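Immunity 23 family protein (Burkholderia dolosa AU0158, PDB 5FFP) probably protects the bacterium as a CdiI immunity protein, neutralising the toxin of its own contact-dependent growth inhibition system. Local coordinates at residues L114-D118 with E119-L123; G4-H7 with T8-W12; V47-S50 with M51-R54. All coordinates share one frame; numbering follows the deposited sequence.

Contact 1 (L114-D118 with E119-L123); sequences LVEYD and ESAKL
L114 meets L123 where two antiparallel strands, 110-117 and 120-127, pair side by side as a beta hairpin closed by a type II' turn from Y117 to S120. On L114, CB leaves on the face shared with E116, A121 and L123, and CG stands opposite the backbone N (chi1 -166°), which swings the branch back over the partner strand. CD1 then does the touching: it lies 3.8 Å from K122 O and 3.9 Å from L123 CD2, the two leucines crossing at a slant, and reaches the methyl of A121 more loosely. F144 of helix 143-154 packs on both leucines. Next along this face, E116 sets its CG 4.1 Å from A121 CB and runs on, extended, to a weak hydrogen bond from Q145. The other face carries V115, Y117, S120 and K122, covered in part by helix 65-69. Here the K122 chain is fully extended; its ammonium makes a salt bridge to E136 and a cation-pi contact with F68, while the ring of Y117 meets H69 edge-to-face. Four backbone bonds tie the strands. V115 N to K122 O measures 2.9 Å; K122 N returns to V115 O at 2.7 Å, with L114 CA also directing its hydrogen at K122 O. Nearer the turn, S120 N bonds Y117 O at 2.8 Å, and Y117 N bonds S120 O at 3.1 Å. D118 and E119 occupy the exposed corner, their like-charged carboxylates 5.6 Å apart between D118 OD2 and E119 OE1, and E119 OE2 forms a salt bridge with R141. The apolar branches of L114 and L123 are thus buried together against F144, while at the periphery R141 and E136 probably offset the charges of E119 and K122.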
loop_
_atom_site.group_PDB
_atom_site.type_symbol
_atom_site.label_atom_id
_atom_site.label_comp_id
_atom_site.label_asym_id
_atom_site.label_seq_id
_atom_site.Cartn_x
_atom_site.Cartn_y
_atom_site.Cartn_z
ATOM N N LEU A 114 4.582 -0.252 -16.581
ATOM C CA LEU A 114 4.449 -1.121 -17.727
ATOM C C LEU A 114 3.000 -1.632 -17.829
ATOM O O LEU A 114 2.468 -2.203 -16.865
ATOM C CB LEU A 114 5.388 -2.302 -17.578
ATOM C CG LEU A 114 5.645 -3.154 -18.827
ATOM C CD1 LEU A 114 6.267 -2.332 -19.937
ATOM C CD2 LEU A 114 6.544 -4.334 -18.491
ATOM N N VAL A 115 2.371 -1.437 -18.990
ATOM C CA VAL A 115 1.064 -2.038 -19.296
ATOM C C VAL A 115 1.179 -2.822 -20.605
ATOM O O VAL A 115 1.631 -2.288 -21.623
ATOM C CB VAL A 115 -0.021 -0.953 -19.482
ATOM C CG1 VAL A 115 -1.337 -1.569 -19.941
ATOM C CG2 VAL A 115 -0.229 -0.146 -18.209
ATOM N N GLU A 116 0.753 -4.082 -20.589
ATOM C CA GLU A 116 0.829 -4.925 -21.769
ATOM C C GLU A 116 -0.569 -5.075 -22.384
ATOM O O GLU A 116 -1.570 -4.958 -21.680
ATOM C CB GLU A 116 1.396 -6.303 -21.413
ATOM C CG GLU A 116 2.830 -6.286 -20.903
ATOM C CD GLU A 116 3.306 -7.687 -20.501
ATOM O OE1 GLU A 116 2.456 -8.601 -20.436
ATOM O OE2 GLU A 116 4.512 -7.901 -20.277
ATOM N N TYR A 117 -0.622 -5.286 -23.703
ATOM C CA TYR A 117 -1.847 -5.638 -24.379
ATOM C C TYR A 117 -1.540 -6.591 -25.515
ATOM O O TYR A 117 -0.821 -6.240 -26.449
ATOM C CB TYR A 117 -2.592 -4.414 -24.928
ATOM C CG TYR A 117 -3.886 -4.788 -25.642
ATOM C CD1 TYR A 117 -5.041 -5.050 -24.920
ATOM C CD2 TYR A 117 -3.941 -4.898 -27.033
ATOM C CE1 TYR A 117 -6.223 -5.406 -25.555
ATOM C CE2 TYR A 117 -5.118 -5.256 -27.684
ATOM C CZ TYR A 117 -6.257 -5.504 -26.938
ATOM O OH TYR A 117 -7.433 -5.842 -27.542
ATOM N N ASP A 118 -2.091 -7.792 -25.428
ATOM C CA ASP A 118 -1.909 -8.773 -26.460
ATOM C C ASP A 118 -0.399 -8.938 -26.726
ATOM O O ASP A 118 0.287 -9.551 -25.903
ATOM C CB ASP A 118 -2.741 -8.368 -27.697
ATOM C CG ASP A 118 -2.981 -9.524 -28.639
ATOM O OD1 ASP A 118 -2.880 -9.328 -29.870
ATOM O OD2 ASP A 118 -3.281 -10.633 -28.142
ATOM N N GLU A 119 0.104 -8.358 -27.825
ATOM C CA GLU A 119 1.506 -8.485 -28.254
ATOM C C GLU A 119 2.310 -7.159 -28.187
ATOM O O GLU A 119 3.455 -7.096 -28.630
ATOM C CB GLU A 119 1.569 -9.097 -29.666
ATOM C CG GLU A 119 1.273 -10.600 -29.692
ATOM C CD GLU A 119 2.126 -11.438 -28.729
ATOM O OE1 GLU A 119 1.895 -12.666 -28.699
ATOM O OE2 GLU A 119 3.018 -10.910 -28.009
ATOM N N SER A 120 1.728 -6.118 -27.600
ATOM C CA SER A 120 2.414 -4.828 -27.474
ATOM C C SER A 120 2.570 -4.506 -26.003
ATOM O O SER A 120 2.177 -5.286 -25.132
ATOM C CB SER A 120 1.633 -3.685 -28.157
ATOM O OG SER A 120 1.296 -3.979 -29.496
ATOM N N ALA A 121 3.142 -3.343 -25.729
ATOM C CA ALA A 121 3.251 -2.848 -24.356
ATOM C C ALA A 121 3.482 -1.356 -24.344
ATOM O O ALA A 121 3.941 -0.785 -25.322
ATOM C CB ALA A 121 4.350 -3.570 -23.598
ATOM N N LYS A 122 3.154 -0.734 -23.228
ATOM C CA LYS A 122 3.354 0.692 -23.041
ATOM C C LYS A 122 4.123 0.967 -21.755
ATOM O O LYS A 122 3.769 0.456 -20.699
ATOM C CB LYS A 122 2.014 1.400 -22.946
ATOM C CG LYS A 122 1.393 1.686 -24.278
ATOM C CD LYS A 122 0.069 2.383 -24.106
ATOM C CE LYS A 122 -0.501 2.697 -25.472
ATOM N NZ LYS A 122 -1.849 3.324 -25.413
ATOM N N LEU A 123 5.173 1.764 -21.854
ATOM C CA LEU A 123 5.715 2.435 -20.693
ATOM C C LEU A 123 4.953 3.720 -20.546
ATOM O O LEU A 123 4.834 4.489 -21.496
ATOM C CB LEU A 123 7.181 2.762 -20.861
ATOM C CG LEU A 123 8.159 1.618 -20.680
ATOM C CD1 LEU A 123 9.554 2.141 -20.950
ATOM C CD2 LEU A 123 8.052 1.056 -19.272
#

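Contact 2 (G4-H7 with T8-W12); sequences GNPH and TFAIW
A10 puts its methyl against the backbone of the G4-P6 corner, the tight side of this contact: A10 CB lies 3.4 Å from N5 N and 3.7 Å from G4 C, with P6 CD a looser 4.1 Å away. G4 has backbone angles that suit glycine (phi 91°), and its CA lies 3.6 Å from F9 O. N5 N donates to F9 O at 2.9 Å. The carbonyl O of N5 takes the N-H of T8 at 2.8 Å. Toward solvent the packing thins. N5 carries CG opposite its backbone N (chi1 176°), which lays the side chain obliquely across T8, with N5 CB 3.4 Å from T8 OG1, and lets OD1 receive the N-H of H7 at 2.9 Å. T8 OG1 itself bonds E143, while H7 is exposed. On the buried side, F9 stacks on F144 and meets Y31 edge-to-face. An Asx turn at N5, followed by a classic beta bulge in which T8 and F9 both face N5, thus leads the chain from strand 2-3 into strand 9-15 of the four-stranded antiparallel sheet.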
loop_
_atom_site.group_PDB
_atom_site.type_symbol
_atom_site.label_atom_id
_atom_site.label_comp_id
_atom_site.label_asym_id
_atom_site.label_seq_id
_atom_site.Cartn_x
_atom_site.Cartn_y
_atom_site.Cartn_z
ATOM N N GLY A 4 19.633 -1.913 -24.894
ATOM C CA GLY A 4 18.379 -1.569 -25.564
ATOM C C GLY A 4 18.583 -0.440 -26.572
ATOM O O GLY A 4 19.679 -0.206 -27.090
ATOM N N ASN A 5 17.501 0.267 -26.861
ATOM C CA ASN A 5 17.446 1.175 -28.007
ATOM C C ASN A 5 16.771 2.451 -27.573
ATOM O O ASN A 5 15.560 2.446 -27.320
ATOM C CB ASN A 5 16.627 0.513 -29.108
ATOM C CG ASN A 5 16.418 1.411 -30.318
ATOM O OD1 ASN A 5 16.655 2.623 -30.307
ATOM N ND2 ASN A 5 15.948 0.798 -31.382
ATOM N N PRO A 6 17.532 3.547 -27.482
ATOM C CA PRO A 6 16.951 4.734 -26.900
ATOM C C PRO A 6 15.680 5.223 -27.578
ATOM O O PRO A 6 14.936 5.951 -26.952
ATOM C CB PRO A 6 18.039 5.775 -27.062
ATOM C CG PRO A 6 19.281 4.973 -26.999
ATOM C CD PRO A 6 18.971 3.681 -27.676
ATOM N N HIS A 7 15.439 4.870 -28.838
ATOM C CA HIS A 7 14.231 5.352 -29.508
ATOM C C HIS A 7 12.991 4.621 -29.049
ATOM O O HIS A 7 11.888 5.097 -29.274
ATOM C CB HIS A 7 14.350 5.270 -31.051
ATOM C CG HIS A 7 15.248 6.318 -31.649
ATOM N ND1 HIS A 7 15.768 6.221 -32.924
ATOM C CD2 HIS A 7 15.762 7.460 -31.128
ATOM C CE1 HIS A 7 16.536 7.274 -33.172
ATOM N NE2 HIS A 7 16.549 8.040 -32.101
ATOM N N THR A 8 13.150 3.450 -28.446
ATOM C CA THR A 8 12.015 2.706 -27.899
ATOM C C THR A 8 12.190 2.601 -26.358
ATOM O O THR A 8 11.614 3.398 -25.600
ATOM C CB THR A 8 11.965 1.322 -28.522
ATOM O OG1 THR A 8 13.284 0.790 -28.518
ATOM C CG2 THR A 8 11.451 1.371 -29.990
ATOM N N PHE A 9 13.046 1.681 -25.916
ATOM C CA PHE A 9 13.425 1.616 -24.508
ATOM C C PHE A 9 14.872 1.181 -24.314
ATOM O O PHE A 9 15.331 0.195 -24.900
ATOM C CB PHE A 9 12.490 0.663 -23.736
ATOM C CG PHE A 9 12.878 0.487 -22.311
ATOM C CD1 PHE A 9 12.851 1.570 -21.436
ATOM C CD2 PHE A 9 13.354 -0.729 -21.846
ATOM C CE1 PHE A 9 13.258 1.427 -20.127
ATOM C CE2 PHE A 9 13.748 -0.877 -20.523
ATOM C CZ PHE A 9 13.691 0.196 -19.671
ATOM N N ALA A 10 15.588 1.913 -23.472
ATOM C CA ALA A 10 16.934 1.518 -23.111
ATOM C C ALA A 10 17.226 1.940 -21.693
ATOM O O ALA A 10 16.576 2.851 -21.167
ATOM C CB ALA A 10 17.932 2.155 -24.049
ATOM N N ILE A 11 18.234 1.285 -21.105
ATOM C CA ILE A 11 18.780 1.665 -19.814
ATOM C C ILE A 11 20.201 2.031 -20.029
ATOM O O ILE A 11 20.959 1.258 -20.636
ATOM C CB ILE A 11 18.724 0.499 -18.808
ATOM C CG1 ILE A 11 17.271 0.004 -18.696
ATOM C CG2 ILE A 11 19.185 0.959 -17.420
ATOM C CD1 ILE A 11 17.100 -1.175 -17.794
ATOM N N TRP A 12 20.577 3.193 -19.514
ATOM C CA TRP A 12 21.917 3.664 -19.540
ATOM C C TRP A 12 22.410 3.726 -18.086
ATOM O O TRP A 12 21.793 4.447 -17.260
ATOM C CB TRP A 12 21.884 5.077 -20.123
ATOM C CG TRP A 12 23.174 5.600 -20.670
ATOM C CD1 TRP A 12 24.310 4.911 -20.888
ATOM C CD2 TRP A 12 23.396 6.906 -21.190
ATOM N NE1 TRP A 12 25.258 5.732 -21.445
ATOM C CE2 TRP A 12 24.709 6.964 -21.633
ATOM C CE3 TRP A 12 22.613 8.061 -21.263
ATOM C CZ2 TRP A 12 25.272 8.122 -22.154
ATOM C CZ3 TRP A 12 23.193 9.239 -21.760
ATOM C CH2 TRP A 12 24.492 9.250 -22.199
#

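Contact 3 (V47-S50 with M51-R54); sequences VDLS and MLSR
The flat guanidinium of R54 lies obliquely to S50 O in the last part of helix 45-52, and the aliphatic CD of R54, 3.3 Å from S50 O, makes the contact. The arginine reaches back because its chain bends at chi2 and chi3. The other flat group, the D48 carboxylate, turns from the 51-54 segment: its OD2 takes hydrogen bonds from S104 and S43, and its side chain packs on A102 and L29. Between these two groups runs the i to i+4 ladder of an alpha-helix. L52 N bonds D48 O at 2.9 Å and S53 N bonds L49 O at 3.1 Å; M51 N to V47 O is longer, 3.2 Å. Side chains crowd the same carbonyls. L52 CG sits 3.3 Å from D48 O, its chi1 of -69° keeping the branch beside its own backbone N, and L49 CD1 only grazes L52 CD1 at 4.4 Å. These leucines face helix 143-154, L49 on V151 and L152, L52 on V148, so the helix packs here against the C-terminal one. On M51, a selenomethionine, CB lies beside V47 O and the chain bends at chi2, bringing SE to 3.7 Å from D48 O; the side chain also touches E103 of helix 103-108. S53 has its hydroxyl set between its own backbone N and carbonyl carbon. From there OG donates to S50 O over 2.7 Å, tilted 33° from the carbonyl plane.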
loop_
_atom_site.group_PDB
_atom_site.type_symbol
_atom_site.label_atom_id
_atom_site.label_comp_id
_atom_site.label_asym_id
_atom_site.label_seq_id
_atom_site.Cartn_x
_atom_site.Cartn_y
_atom_site.Cartn_z
ATOM N N VAL A 47 22.095 -2.314 -5.945
ATOM C CA VAL A 47 20.792 -2.282 -5.313
ATOM C C VAL A 47 19.717 -2.029 -6.352
ATOM O O VAL A 47 18.716 -2.671 -6.347
ATOM C CB VAL A 47 20.720 -1.171 -4.207
ATOM C CG1 VAL A 47 19.334 -1.127 -3.593
ATOM C CG2 VAL A 47 21.756 -1.413 -3.129
ATOM N N ASP A 48 19.901 -1.025 -7.199
ATOM C CA ASP A 48 18.982 -0.842 -8.324
ATOM C C ASP A 48 18.833 -2.124 -9.191
ATOM O O ASP A 48 17.706 -2.502 -9.571
ATOM C CB ASP A 48 19.445 0.303 -9.203
ATOM C CG ASP A 48 18.873 1.646 -8.790
ATOM O OD1 ASP A 48 17.864 1.706 -8.036
ATOM O OD2 ASP A 48 19.388 2.673 -9.313
ATOM N N LEU A 49 19.940 -2.784 -9.527
ATOM C CA LEU A 49 19.854 -3.924 -10.457
ATOM C C LEU A 49 19.169 -5.104 -9.796
ATOM O O LEU A 49 18.289 -5.706 -10.394
ATOM C CB LEU A 49 21.228 -4.320 -11.037
ATOM C CG LEU A 49 21.691 -3.654 -12.367
ATOM C CD1 LEU A 49 21.276 -2.209 -12.567
ATOM C CD2 LEU A 49 23.207 -3.763 -12.511
ATOM N N SER A 50 19.522 -5.411 -8.551
ATOM C CA SER A 50 18.861 -6.509 -7.882
ATOM C C SER A 50 17.347 -6.269 -7.693
ATOM O O SER A 50 16.551 -7.227 -7.732
ATOM C CB SER A 50 19.514 -6.816 -6.562
ATOM O OG SER A 50 19.179 -5.809 -5.656
HETATM N N MSE A 51 16.947 -5.014 -7.528
HETATM C CA MSE A 51 15.533 -4.685 -7.421
HETATM C C MSE A 51 14.783 -4.706 -8.762
HETATM O O MSE A 51 13.584 -5.002 -8.807
HETATM C CB MSE A 51 15.513 -3.348 -6.701
HETATM C CG MSE A 51 14.245 -2.529 -6.948
HETATM SE SE MSE A 51 14.321 -1.447 -8.634
HETATM C CE MSE A 51 12.361 -1.192 -8.744
ATOM N N LEU A 52 15.462 -4.358 -9.859
ATOM C CA LEU A 52 14.862 -4.487 -11.196
ATOM C C LEU A 52 14.606 -5.959 -11.492
ATOM O O LEU A 52 13.579 -6.312 -12.084
ATOM C CB LEU A 52 15.734 -3.892 -12.297
ATOM C CG LEU A 52 15.913 -2.383 -12.352
ATOM C CD1 LEU A 52 16.917 -2.046 -13.435
ATOM C CD2 LEU A 52 14.605 -1.657 -12.572
ATOM N N SER A 53 15.505 -6.814 -11.024
ATOM C CA SER A 53 15.371 -8.235 -11.268
ATOM C C SER A 53 14.158 -8.866 -10.591
ATOM O O SER A 53 13.762 -9.954 -10.982
ATOM C CB SER A 53 16.650 -8.986 -10.864
ATOM O OG SER A 53 16.730 -9.216 -9.477
ATOM N N ARG A 54 13.583 -8.196 -9.589
ATOM C CA ARG A 54 12.451 -8.701 -8.801
ATOM C C ARG A 54 11.189 -7.862 -9.019
ATOM O O ARG A 54 10.284 -7.870 -8.200
ATOM C CB ARG A 54 12.829 -8.721 -7.311
ATOM C CG ARG A 54 13.805 -9.845 -6.939
ATOM C CD ARG A 54 14.938 -9.453 -5.983
ATOM N NE ARG A 54 14.561 -9.226 -4.595
ATOM C CZ ARG A 54 15.438 -9.221 -3.569
ATOM N NH1 ARG A 54 16.749 -9.425 -3.774
ATOM N NH2 ARG A 54 15.005 -9.017 -2.325
#

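Helix 143-154 is what the three contacts share. F144 bridges contacts 1 and 2; V148 takes both I11 of contact 2 and L52 of contact 3. Contacts 1 and 2 meet directly, L123 CD1 lying 3.4 Å from F9 CD1, although their centres are 16 Å apart; this joins the three-stranded sheet to the four-stranded one. Contacts 2 and 3 come within about 4 Å at nearest atoms without touching, and Y31 on strand 26-33 receives F9, I11 and L52. Contact 3 stays about 10 Å from contact 1 at nearest atoms, their centres 21 Å apart.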